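Long-range contacts in SAP-like pentraxin (Limulus polyphemus, PDB 3FLP), which probably acts as a calcium-dependent, sugar-binding lectin of the pentraxin family, assembled as two stacked seven-membered rings: residues A[40-51]-A[63-72]; A[85-93]-A[115-125]. All coordinates share one frame; numbering follows the deposited sequence.

Contact 1: A[40-51]-A[63-72]; sequences IKPFHRNTGYIF and ITSMYVKSDG
Gly48 and Met66 form an antiparallel hydrogen-bonded pair near the end of the hairpin remote from its turn, where strands 48-51 and 63-68 approach to 4.6 Å between axes and run antiparallel with a marked twist, their directions 138° apart. Toward Phe51 the ladder becomes irregular. The psi of -60° at Ile50 breaks the extended backbone and turns the successive N-H groups of Ile50 and Phe51 toward Thr64, the first to its backbone O and the second to its hydroxyl. With OG1 tucked between its own N and carbonyl carbon (chi1 61°), Thr64 brings that oxygen to 2.9 Å from Phe51 N, while Thr64 N returns a bond of 2.9 Å to Phe51 O.

On one face, Ser65 CB sits over the Tyr49 ring, 4.0 Å from its centroid, as a CH-pi contact displaced toward the rim; Ile63 CG2 meets CD2 of the same ring. Met66 leaves by the other face. Its SD lies 3.7 Å from Ile40 CD1, and the bend at chi3 turns CE across to Pro42 CB at 3.8 Å. Trp159 and Leu74 also pack on this methionine.

Beyond the ladder, Val68 N reaches Arg45 O at 2.8 Å. The extended arginine runs over Val68, its CG against CB, and delivers NH1 to Ser70 O at 3.1 Å; that donor stands above the carbonyl plane. Lys69 O lies over one guanidinium face and NH2 lies near Gly72 CA, so the group touches Lys69, Ser70 and Gly72 of the type I turn 69-72.

Through Met66 the hairpin is stitched to strand 33-42 of the opposing sheet, joining the two layers of the pentraxin beta sandwich, and at its other end Ile63 packs on Glu145, a ligand of both calcium ions.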
loop_
_atom_site.group_PDB
_atom_site.type_symbol
_atom_site.label_atom_id
_atom_site.label_comp_id
_atom_site.label_asym_id
_atom_site.label_seq_id
_atom_site.Cartn_x
_atom_site.Cartn_y
_atom_site.Cartn_z
ATOM N N ILE A 40 -10.482 -26.572 -28.998
ATOM C CA ILE A 40 -10.115 -27.281 -30.216
ATOM C C ILE A 40 -10.184 -26.431 -31.479
ATOM O O ILE A 40 -10.995 -25.502 -31.592
ATOM C CB ILE A 40 -11.017 -28.532 -30.460
ATOM C CG1 ILE A 40 -12.493 -28.118 -30.468
ATOM C CG2 ILE A 40 -10.748 -29.596 -29.406
ATOM C CD1 ILE A 40 -13.452 -29.238 -30.845
ATOM N N LYS A 41 -9.306 -26.767 -32.420
ATOM C CA LYS A 41 -9.233 -26.117 -33.721
ATOM C C LYS A 41 -9.298 -27.297 -34.687
ATOM O O LYS A 41 -8.298 -27.958 -34.938
ATOM C CB LYS A 41 -7.908 -25.372 -33.886
ATOM C CG LYS A 41 -7.715 -24.800 -35.287
ATOM C CD LYS A 41 -6.305 -24.298 -35.509
ATOM C CE LYS A 41 -5.973 -23.134 -34.594
ATOM N NZ LYS A 41 -4.642 -22.550 -34.941
ATOM N N PRO A 42 -10.491 -27.586 -35.228
ATOM C CA PRO A 42 -10.651 -28.708 -36.155
ATOM C C PRO A 42 -10.082 -28.485 -37.553
ATOM O O PRO A 42 -10.146 -27.375 -38.092
ATOM C CB PRO A 42 -12.161 -28.921 -36.156
ATOM C CG PRO A 42 -12.679 -27.515 -36.037
ATOM C CD PRO A 42 -11.774 -26.892 -34.998
ATOM N N PHE A 43 -9.523 -29.548 -38.132
ATOM C CA PHE A 43 -8.953 -29.481 -39.476
ATOM C C PHE A 43 -9.879 -30.080 -40.535
ATOM O O PHE A 43 -9.650 -29.892 -41.728
ATOM C CB PHE A 43 -7.602 -30.202 -39.540
ATOM C CG PHE A 43 -6.469 -29.458 -38.874
ATOM C CD1 PHE A 43 -6.585 -28.103 -38.554
ATOM C CD2 PHE A 43 -5.263 -30.102 -38.613
ATOM C CE1 PHE A 43 -5.514 -27.408 -37.982
ATOM C CE2 PHE A 43 -4.188 -29.413 -38.043
ATOM C CZ PHE A 43 -4.316 -28.064 -37.728
ATOM N N HIS A 44 -10.912 -30.811 -40.116
ATOM C CA HIS A 44 -11.842 -31.396 -41.083
ATOM C C HIS A 44 -13.290 -31.474 -40.611
ATOM O O HIS A 44 -13.578 -31.516 -39.414
ATOM C CB HIS A 44 -11.357 -32.784 -41.549
ATOM C CG HIS A 44 -11.111 -33.763 -40.439
ATOM N ND1 HIS A 44 -12.125 -34.307 -39.678
ATOM C CD2 HIS A 44 -9.963 -34.324 -39.985
ATOM C CE1 HIS A 44 -11.614 -35.160 -38.808
ATOM N NE2 HIS A 44 -10.304 -35.189 -38.973
ATOM N N ARG A 45 -14.204 -31.482 -41.575
ATOM C CA ARG A 45 -15.630 -31.536 -41.293
ATOM C C ARG A 45 -16.151 -32.915 -40.903
ATOM O O ARG A 45 -17.087 -33.015 -40.107
ATOM C CB ARG A 45 -16.427 -31.039 -42.502
ATOM C CG ARG A 45 -16.361 -29.539 -42.726
ATOM C CD ARG A 45 -17.423 -29.099 -43.721
ATOM N NE ARG A 45 -17.724 -27.678 -43.586
ATOM C CZ ARG A 45 -18.744 -27.064 -44.180
ATOM N NH1 ARG A 45 -19.573 -27.743 -44.964
ATOM N NH2 ARG A 45 -18.943 -25.769 -43.977
ATOM N N ASN A 46 -15.554 -33.970 -41.452
ATOM C CA ASN A 46 -16.025 -35.313 -41.149
ATOM C C ASN A 46 -15.797 -35.724 -39.703
ATOM O O ASN A 46 -14.912 -35.210 -39.017
ATOM C CB ASN A 46 -15.421 -36.354 -42.108
ATOM C CG ASN A 46 -13.918 -36.258 -42.215
ATOM O OD1 ASN A 46 -13.379 -35.268 -42.714
ATOM N ND2 ASN A 46 -13.229 -37.293 -41.754
ATOM N N THR A 47 -16.631 -36.651 -39.249
ATOM C CA THR A 47 -16.596 -37.150 -37.885
ATOM C C THR A 47 -15.220 -37.583 -37.398
ATOM O O THR A 47 -14.477 -38.260 -38.104
ATOM C CB THR A 47 -17.552 -38.335 -37.735
ATOM O OG1 THR A 47 -18.836 -37.963 -38.248
ATOM C CG2 THR A 47 -17.687 -38.734 -36.268
ATOM N N GLY A 48 -14.899 -37.180 -36.177
ATOM C CA GLY A 48 -13.637 -37.547 -35.570
ATOM C C GLY A 48 -13.869 -37.710 -34.080
ATOM O O GLY A 48 -14.682 -36.988 -33.504
ATOM N N TYR A 49 -13.184 -38.660 -33.453
ATOM C CA TYR A 49 -13.339 -38.874 -32.015
ATOM C C TYR A 49 -12.200 -38.197 -31.275
ATOM O O TYR A 49 -11.026 -38.429 -31.569
ATOM C CB TYR A 49 -13.380 -40.373 -31.697
ATOM C CG TYR A 49 -14.624 -41.013 -32.246
ATOM C CD1 TYR A 49 -14.737 -41.307 -33.603
ATOM C CD2 TYR A 49 -15.735 -41.227 -31.427
ATOM C CE1 TYR A 49 -15.928 -41.791 -34.138
ATOM C CE2 TYR A 49 -16.932 -41.709 -31.948
ATOM C CZ TYR A 49 -17.021 -41.987 -33.305
ATOM O OH TYR A 49 -18.204 -42.444 -33.825
ATOM N N ILE A 50 -12.559 -37.357 -30.309
ATOM C CA ILE A 50 -11.582 -36.596 -29.542
ATOM C C ILE A 50 -11.122 -37.279 -28.261
ATOM O O ILE A 50 -9.936 -37.550 -28.083
ATOM C CB ILE A 50 -12.159 -35.202 -29.195
ATOM C CG1 ILE A 50 -12.530 -34.478 -30.492
ATOM C CG2 ILE A 50 -11.146 -34.385 -28.403
ATOM C CD1 ILE A 50 -13.281 -33.187 -30.282
ATOM N N PHE A 51 -12.071 -37.541 -27.369
ATOM C CA PHE A 51 -11.798 -38.176 -26.081
ATOM C C PHE A 51 -12.351 -39.605 -26.089
ATOM O O PHE A 51 -13.551 -39.816 -26.229
ATOM C CB PHE A 51 -12.448 -37.326 -24.977
ATOM C CG PHE A 51 -12.188 -37.805 -23.575
ATOM C CD1 PHE A 51 -12.935 -38.846 -23.024
ATOM C CD2 PHE A 51 -11.234 -37.174 -22.780
ATOM C CE1 PHE A 51 -12.737 -39.245 -21.704
ATOM C CE2 PHE A 51 -11.029 -37.568 -21.454
ATOM C CZ PHE A 51 -11.781 -38.602 -20.917
ATOM N N ILE A 63 -17.014 -41.847 -25.193
ATOM C CA ILE A 63 -16.332 -41.285 -26.350
ATOM C C ILE A 63 -17.009 -40.029 -26.865
ATOM O O ILE A 63 -18.216 -40.019 -27.126
ATOM C CB ILE A 63 -16.256 -42.289 -27.526
ATOM C CG1 ILE A 63 -16.574 -43.708 -27.045
ATOM C CG2 ILE A 63 -14.862 -42.260 -28.129
ATOM C CD1 ILE A 63 -16.628 -44.724 -28.163
ATOM N N THR A 64 -16.225 -38.968 -27.011
ATOM C CA THR A 64 -16.741 -37.703 -27.521
ATOM C C THR A 64 -16.340 -37.593 -28.984
ATOM O O THR A 64 -15.327 -38.146 -29.401
ATOM C CB THR A 64 -16.152 -36.487 -26.768
ATOM O OG1 THR A 64 -14.728 -36.476 -26.930
ATOM C CG2 THR A 64 -16.512 -36.545 -25.282
ATOM N N SER A 65 -17.137 -36.870 -29.757
ATOM C CA SER A 65 -16.862 -36.705 -31.171
ATOM C C SER A 65 -17.532 -35.446 -31.686
ATOM O O SER A 65 -18.313 -34.799 -30.979
ATOM C CB SER A 65 -17.409 -37.901 -31.948
ATOM O OG SER A 65 -18.803 -38.033 -31.726
ATOM N N MET A 66 -17.232 -35.108 -32.931
ATOM C CA MET A 66 -17.822 -33.933 -33.548
ATOM C C MET A 66 -17.738 -34.076 -35.049
ATOM O O MET A 66 -17.002 -34.913 -35.567
ATOM C CB MET A 66 -17.056 -32.662 -33.156
ATOM C CG MET A 66 -15.669 -32.566 -33.818
ATOM S SD MET A 66 -14.945 -30.895 -33.832
ATOM C CE MET A 66 -15.607 -30.251 -35.377
ATOM N N TYR A 67 -18.513 -33.254 -35.735
ATOM C CA TYR A 67 -18.482 -33.187 -37.181
ATOM C C TYR A 67 -19.224 -31.918 -37.545
ATOM O O TYR A 67 -19.963 -31.371 -36.730
ATOM C CB TYR A 67 -19.078 -34.441 -37.838
ATOM C CG TYR A 67 -20.573 -34.605 -37.784
ATOM C CD1 TYR A 67 -21.397 -33.985 -38.718
ATOM C CD2 TYR A 67 -21.159 -35.441 -36.838
ATOM C CE1 TYR A 67 -22.766 -34.205 -38.715
ATOM C CE2 TYR A 67 -22.524 -35.665 -36.826
ATOM C CZ TYR A 67 -23.321 -35.048 -37.765
ATOM O OH TYR A 67 -24.678 -35.276 -37.747
ATOM N N VAL A 68 -18.977 -31.425 -38.748
ATOM C CA VAL A 68 -19.607 -30.205 -39.213
ATOM C C VAL A 68 -20.612 -30.550 -40.296
ATOM O O VAL A 68 -20.272 -31.234 -41.261
ATOM C CB VAL A 68 -18.539 -29.249 -39.774
ATOM C CG1 VAL A 68 -19.176 -27.937 -40.201
ATOM C CG2 VAL A 68 -17.465 -29.016 -38.720
ATOM N N LYS A 69 -21.851 -30.093 -40.128
ATOM C CA LYS A 69 -22.903 -30.357 -41.111
ATOM C C LYS A 69 -22.606 -29.588 -42.392
ATOM O O LYS A 69 -21.746 -28.703 -42.420
ATOM C CB LYS A 69 -24.278 -29.900 -40.606
ATOM C CG LYS A 69 -24.709 -30.428 -39.248
ATOM C CD LYS A 69 -24.894 -31.930 -39.243
ATOM C CE LYS A 69 -26.124 -32.381 -40.030
ATOM N NZ LYS A 69 -26.237 -33.881 -40.010
ATOM N N SER A 70 -23.346 -29.919 -43.442
ATOM C CA SER A 70 -23.201 -29.273 -44.744
ATOM C C SER A 70 -23.313 -27.747 -44.668
ATOM O O SER A 70 -22.605 -27.032 -45.376
ATOM C CB SER A 70 -24.268 -29.821 -45.700
ATOM O OG SER A 70 -24.128 -29.273 -47.000
ATOM N N ASP A 71 -24.199 -27.255 -43.806
ATOM C CA ASP A 71 -24.398 -25.814 -43.655
ATOM C C ASP A 71 -23.380 -25.148 -42.726
ATOM O O ASP A 71 -23.498 -23.962 -42.424
ATOM C CB ASP A 71 -25.823 -25.526 -43.158
ATOM C CG ASP A 71 -26.112 -26.142 -41.798
ATOM O OD1 ASP A 71 -25.233 -26.850 -41.262
ATOM O OD2 ASP A 71 -27.222 -25.921 -41.262
ATOM N N GLY A 72 -22.386 -25.912 -42.276
ATOM C CA GLY A 72 -21.369 -25.360 -41.395
ATOM C C GLY A 72 -21.686 -25.461 -39.908
ATOM O O GLY A 72 -20.897 -25.031 -39.068
#

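Contact 2: A[85-93]-A[115-125]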
loop_
_atom_site.group_PDB
_atom_site.type_symbol
_atom_site.label_atom_id
_atom_site.label_comp_id
_atom_site.label_asym_id
_atom_site.label_seq_id
_atom_site.Cartn_x
_atom_site.Cartn_y
_atom_site.Cartn_z
ATOM N N ASN A 85 -24.123 -43.319 -31.077
ATOM C CA ASN A 85 -23.668 -41.952 -30.888
ATOM C C ASN A 85 -24.861 -41.009 -30.796
ATOM O O ASN A 85 -25.748 -41.037 -31.646
ATOM C CB ASN A 85 -22.753 -41.525 -32.037
ATOM C CG ASN A 85 -21.390 -42.188 -31.971
ATOM O OD1 ASN A 85 -20.670 -42.061 -30.973
ATOM N ND2 ASN A 85 -21.026 -42.900 -33.037
ATOM N N LYS A 86 -24.888 -40.192 -29.751
ATOM C CA LYS A 86 -25.969 -39.230 -29.563
ATOM C C LYS A 86 -25.423 -37.862 -29.973
ATOM O O LYS A 86 -24.387 -37.418 -29.469
ATOM C CB LYS A 86 -26.419 -39.203 -28.098
ATOM C CG LYS A 86 -26.707 -40.576 -27.497
ATOM C CD LYS A 86 -27.804 -41.303 -28.258
ATOM C CE LYS A 86 -28.122 -42.647 -27.613
ATOM N NZ LYS A 86 -29.214 -43.348 -28.343
ATOM N N TYR A 87 -26.115 -37.205 -30.895
ATOM C CA TYR A 87 -25.680 -35.906 -31.383
ATOM C C TYR A 87 -26.598 -34.750 -31.010
ATOM O O TYR A 87 -27.820 -34.881 -31.008
ATOM C CB TYR A 87 -25.525 -35.947 -32.911
ATOM C CG TYR A 87 -24.336 -36.754 -33.382
ATOM C CD1 TYR A 87 -23.042 -36.257 -33.251
ATOM C CD2 TYR A 87 -24.501 -38.028 -33.934
ATOM C CE1 TYR A 87 -21.939 -37.004 -33.656
ATOM C CE2 TYR A 87 -23.401 -38.784 -34.340
ATOM C CZ TYR A 87 -22.124 -38.262 -34.196
ATOM O OH TYR A 87 -21.024 -38.999 -34.581
ATOM N N ILE A 88 -25.984 -33.618 -30.690
ATOM C CA ILE A 88 -26.705 -32.399 -30.360
ATOM C C ILE A 88 -26.072 -31.308 -31.208
ATOM O O ILE A 88 -24.850 -31.108 -31.168
ATOM C CB ILE A 88 -26.573 -32.027 -28.873
ATOM C CG1 ILE A 88 -27.273 -33.085 -28.008
ATOM C CG2 ILE A 88 -27.175 -30.646 -28.633
ATOM C CD1 ILE A 88 -27.196 -32.819 -26.524
ATOM N N SER A 89 -26.888 -30.613 -31.992
ATOM C CA SER A 89 -26.351 -29.566 -32.841
ATOM C C SER A 89 -26.216 -28.247 -32.089
ATOM O O SER A 89 -27.006 -27.932 -31.194
ATOM C CB SER A 89 -27.195 -29.400 -34.114
ATOM O OG SER A 89 -28.524 -29.050 -33.815
ATOM N N CYS A 90 -25.175 -27.500 -32.442
ATOM C CA CYS A 90 -24.891 -26.217 -31.824
ATOM C C CYS A 90 -25.132 -25.092 -32.829
ATOM O O CYS A 90 -24.714 -25.180 -33.984
ATOM C CB CYS A 90 -23.436 -26.170 -31.350
ATOM S SG CYS A 90 -23.011 -27.210 -29.907
ATOM N N PRO A 91 -25.800 -24.011 -32.392
ATOM C CA PRO A 91 -26.100 -22.867 -33.256
ATOM C C PRO A 91 -24.875 -22.002 -33.523
ATOM O O PRO A 91 -24.859 -20.818 -33.188
ATOM C CB PRO A 91 -27.163 -22.120 -32.465
ATOM C CG PRO A 91 -26.661 -22.284 -31.059
ATOM C CD PRO A 91 -26.251 -23.755 -31.010
ATOM N N ILE A 92 -23.845 -22.593 -34.116
ATOM C CA ILE A 92 -22.632 -21.852 -34.423
ATOM C C ILE A 92 -21.993 -22.406 -35.687
ATOM O O ILE A 92 -21.870 -23.619 -35.851
ATOM C CB ILE A 92 -21.609 -21.908 -33.247
ATOM C CG1 ILE A 92 -20.387 -21.044 -33.576
ATOM C CG2 ILE A 92 -21.175 -23.337 -32.983
ATOM C CD1 ILE A 92 -19.411 -20.889 -32.416
ATOM N N GLU A 93 -21.613 -21.514 -36.595
ATOM C CA GLU A 93 -20.988 -21.941 -37.833
ATOM C C GLU A 93 -19.507 -22.186 -37.592
ATOM O O GLU A 93 -18.806 -21.329 -37.063
ATOM C CB GLU A 93 -21.177 -20.892 -38.928
ATOM C CG GLU A 93 -20.516 -21.289 -40.234
ATOM C CD GLU A 93 -21.135 -20.614 -41.438
ATOM O OE1 GLU A 93 -21.311 -19.378 -41.409
ATOM O OE2 GLU A 93 -21.439 -21.326 -42.420
ATOM N N VAL A 115 -24.230 -30.511 -24.074
ATOM C CA VAL A 115 -23.002 -30.049 -24.709
ATOM C C VAL A 115 -23.009 -28.533 -24.804
ATOM O O VAL A 115 -24.070 -27.900 -24.846
ATOM C CB VAL A 115 -22.811 -30.658 -26.123
ATOM C CG1 VAL A 115 -22.779 -32.172 -26.027
ATOM C CG2 VAL A 115 -23.920 -30.195 -27.058
ATOM N N TYR A 116 -21.812 -27.959 -24.827
ATOM C CA TYR A 116 -21.651 -26.522 -24.884
ATOM C C TYR A 116 -20.603 -26.096 -25.902
ATOM O O TYR A 116 -19.571 -26.750 -26.060
ATOM C CB TYR A 116 -21.247 -26.005 -23.507
ATOM C CG TYR A 116 -22.239 -26.330 -22.412
ATOM C CD1 TYR A 116 -22.328 -27.617 -21.872
ATOM C CD2 TYR A 116 -23.108 -25.355 -21.936
ATOM C CE1 TYR A 116 -23.265 -27.911 -20.885
ATOM C CE2 TYR A 116 -24.037 -25.636 -20.962
ATOM C CZ TYR A 116 -24.114 -26.913 -20.438
ATOM O OH TYR A 116 -25.058 -27.167 -19.476
ATOM N N ALA A 117 -20.872 -24.990 -26.585
ATOM C CA ALA A 117 -19.950 -24.448 -27.571
ATOM C C ALA A 117 -19.638 -23.021 -27.135
ATOM O O ALA A 117 -20.548 -22.213 -26.943
ATOM C CB ALA A 117 -20.592 -24.462 -28.948
ATOM N N ASN A 118 -18.355 -22.724 -26.959
ATOM C CA ASN A 118 -17.916 -21.404 -26.530
ATOM C C ASN A 118 -18.607 -20.936 -25.248
ATOM O O ASN A 118 -18.945 -19.757 -25.096
ATOM C CB ASN A 118 -18.117 -20.380 -27.658
ATOM C CG ASN A 118 -17.090 -20.535 -28.767
ATOM O OD1 ASN A 118 -16.055 -21.183 -28.579
ATOM N ND2 ASN A 118 -17.360 -19.932 -29.921
ATOM N N GLY A 119 -18.815 -21.873 -24.328
ATOM C CA GLY A 119 -19.436 -21.537 -23.060
ATOM C C GLY A 119 -20.947 -21.402 -23.046
ATOM O O GLY A 119 -21.523 -21.078 -22.009
ATOM N N SER A 120 -21.601 -21.643 -24.178
ATOM C CA SER A 120 -23.061 -21.547 -24.237
ATOM C C SER A 120 -23.700 -22.907 -24.474
ATOM O O SER A 120 -23.191 -23.708 -25.245
ATOM C CB SER A 120 -23.501 -20.593 -25.354
ATOM O OG SER A 120 -23.156 -19.252 -25.051
ATOM N N PRO A 121 -24.834 -23.176 -23.811
ATOM C CA PRO A 121 -25.540 -24.455 -23.961
ATOM C C PRO A 121 -26.118 -24.650 -25.359
ATOM O O PRO A 121 -26.740 -23.744 -25.908
ATOM C CB PRO A 121 -26.625 -24.380 -22.884
ATOM C CG PRO A 121 -26.922 -22.899 -22.802
ATOM C CD PRO A 121 -25.535 -22.284 -22.866
ATOM N N CYS A 122 -25.903 -25.826 -25.941
ATOM C CA CYS A 122 -26.429 -26.116 -27.273
ATOM C C CYS A 122 -27.710 -26.932 -27.149
ATOM O O CYS A 122 -28.521 -26.973 -28.071
ATOM C CB CYS A 122 -25.429 -26.916 -28.105
ATOM S SG CYS A 122 -23.790 -26.160 -28.334
ATOM N N GLY A 123 -27.879 -27.585 -26.002
ATOM C CA GLY A 123 -29.061 -28.398 -25.784
ATOM C C GLY A 123 -28.739 -29.625 -24.953
ATOM O O GLY A 123 -27.586 -29.847 -24.588
ATOM N N THR A 124 -29.758 -30.425 -24.659
ATOM C CA THR A 124 -29.570 -31.625 -23.861
ATOM C C THR A 124 -30.271 -32.822 -24.483
ATOM O O THR A 124 -31.074 -32.683 -25.407
ATOM C CB THR A 124 -30.131 -31.438 -22.437
ATOM O OG1 THR A 124 -31.545 -31.220 -22.520
ATOM C CG2 THR A 124 -29.482 -30.231 -21.744
ATOM N N MET A 125 -29.951 -34.003 -23.967
ATOM C CA MET A 125 -30.555 -35.234 -24.437
ATOM C C MET A 125 -30.713 -36.190 -23.254
ATOM O O MET A 125 -29.818 -36.306 -22.411
ATOM C CB MET A 125 -29.691 -35.864 -25.530
ATOM C CG MET A 125 -30.356 -37.044 -26.217
ATOM S SD MET A 125 -29.637 -37.371 -27.825
ATOM C CE MET A 125 -30.401 -36.077 -28.784
#
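Cys122 N donates to Val115 O at 3.0 Å within the hairpin 115-125, and both residues send side chains across to strand 86-90. Cys122 does so covalently: its SG is bonded to Cys90 SG at 2.0 Å, with a disulfide torsion of 95°. Ala117 CB rests 3.8 Å from Cys90 SG, beside the bridge.

Ile88 points into the hairpin and touches it with two branches. CG2, anti to the backbone N, slides past Val115 CG2 at 3.6 Å, while CD1 at the end of the other branch lies against Gly123 O and the Thr124 backbone. Farther along, Met125 SD lies 3.7 Å from Lys86 CB, and the bend at chi3 turns CE toward Tyr87 O; the Lys86 amine itself turns away to Ser84. At the corner formed by Pro91 and Ile92, with Pro91 the centre of an inverse gamma turn, Ile92 CD1 meets Asn118 ND2 at 3.4 Å, and OD1 of that asparagine accepts a bond from His101 N.

Strand 86-90 borders one sheet and the hairpin, with its type I' turn at 117-120, belongs to the other: a disulfide and apolar side chains thus close one margin of the beta sandwich characteristic of pentraxins.

How the contacts relate
Contact 1 and contact 2 have centres 12 Å apart and share a sheet, in which strand 73-80 runs between strands 60-68 and 86-90. Their side chains meet across that strand: Tyr67 CE2 comes within 3.5 Å of Tyr87 CE1 as the rings pack edge-to-face, and Tyr49 OH lies 3.0 Å from Asn85 ND2. Ser65 OG, 3.7 Å from Tyr87 OH, adds a further point of approach. Along the chain the two follow in series, contact 1 closing before contact 2 opens. They stand differently to the metals: the side chain of Ile63 in contact 1 is about 5 Å from a bound calcium ion, whereas that of Tyr87 in contact 2 is about 12 Å away.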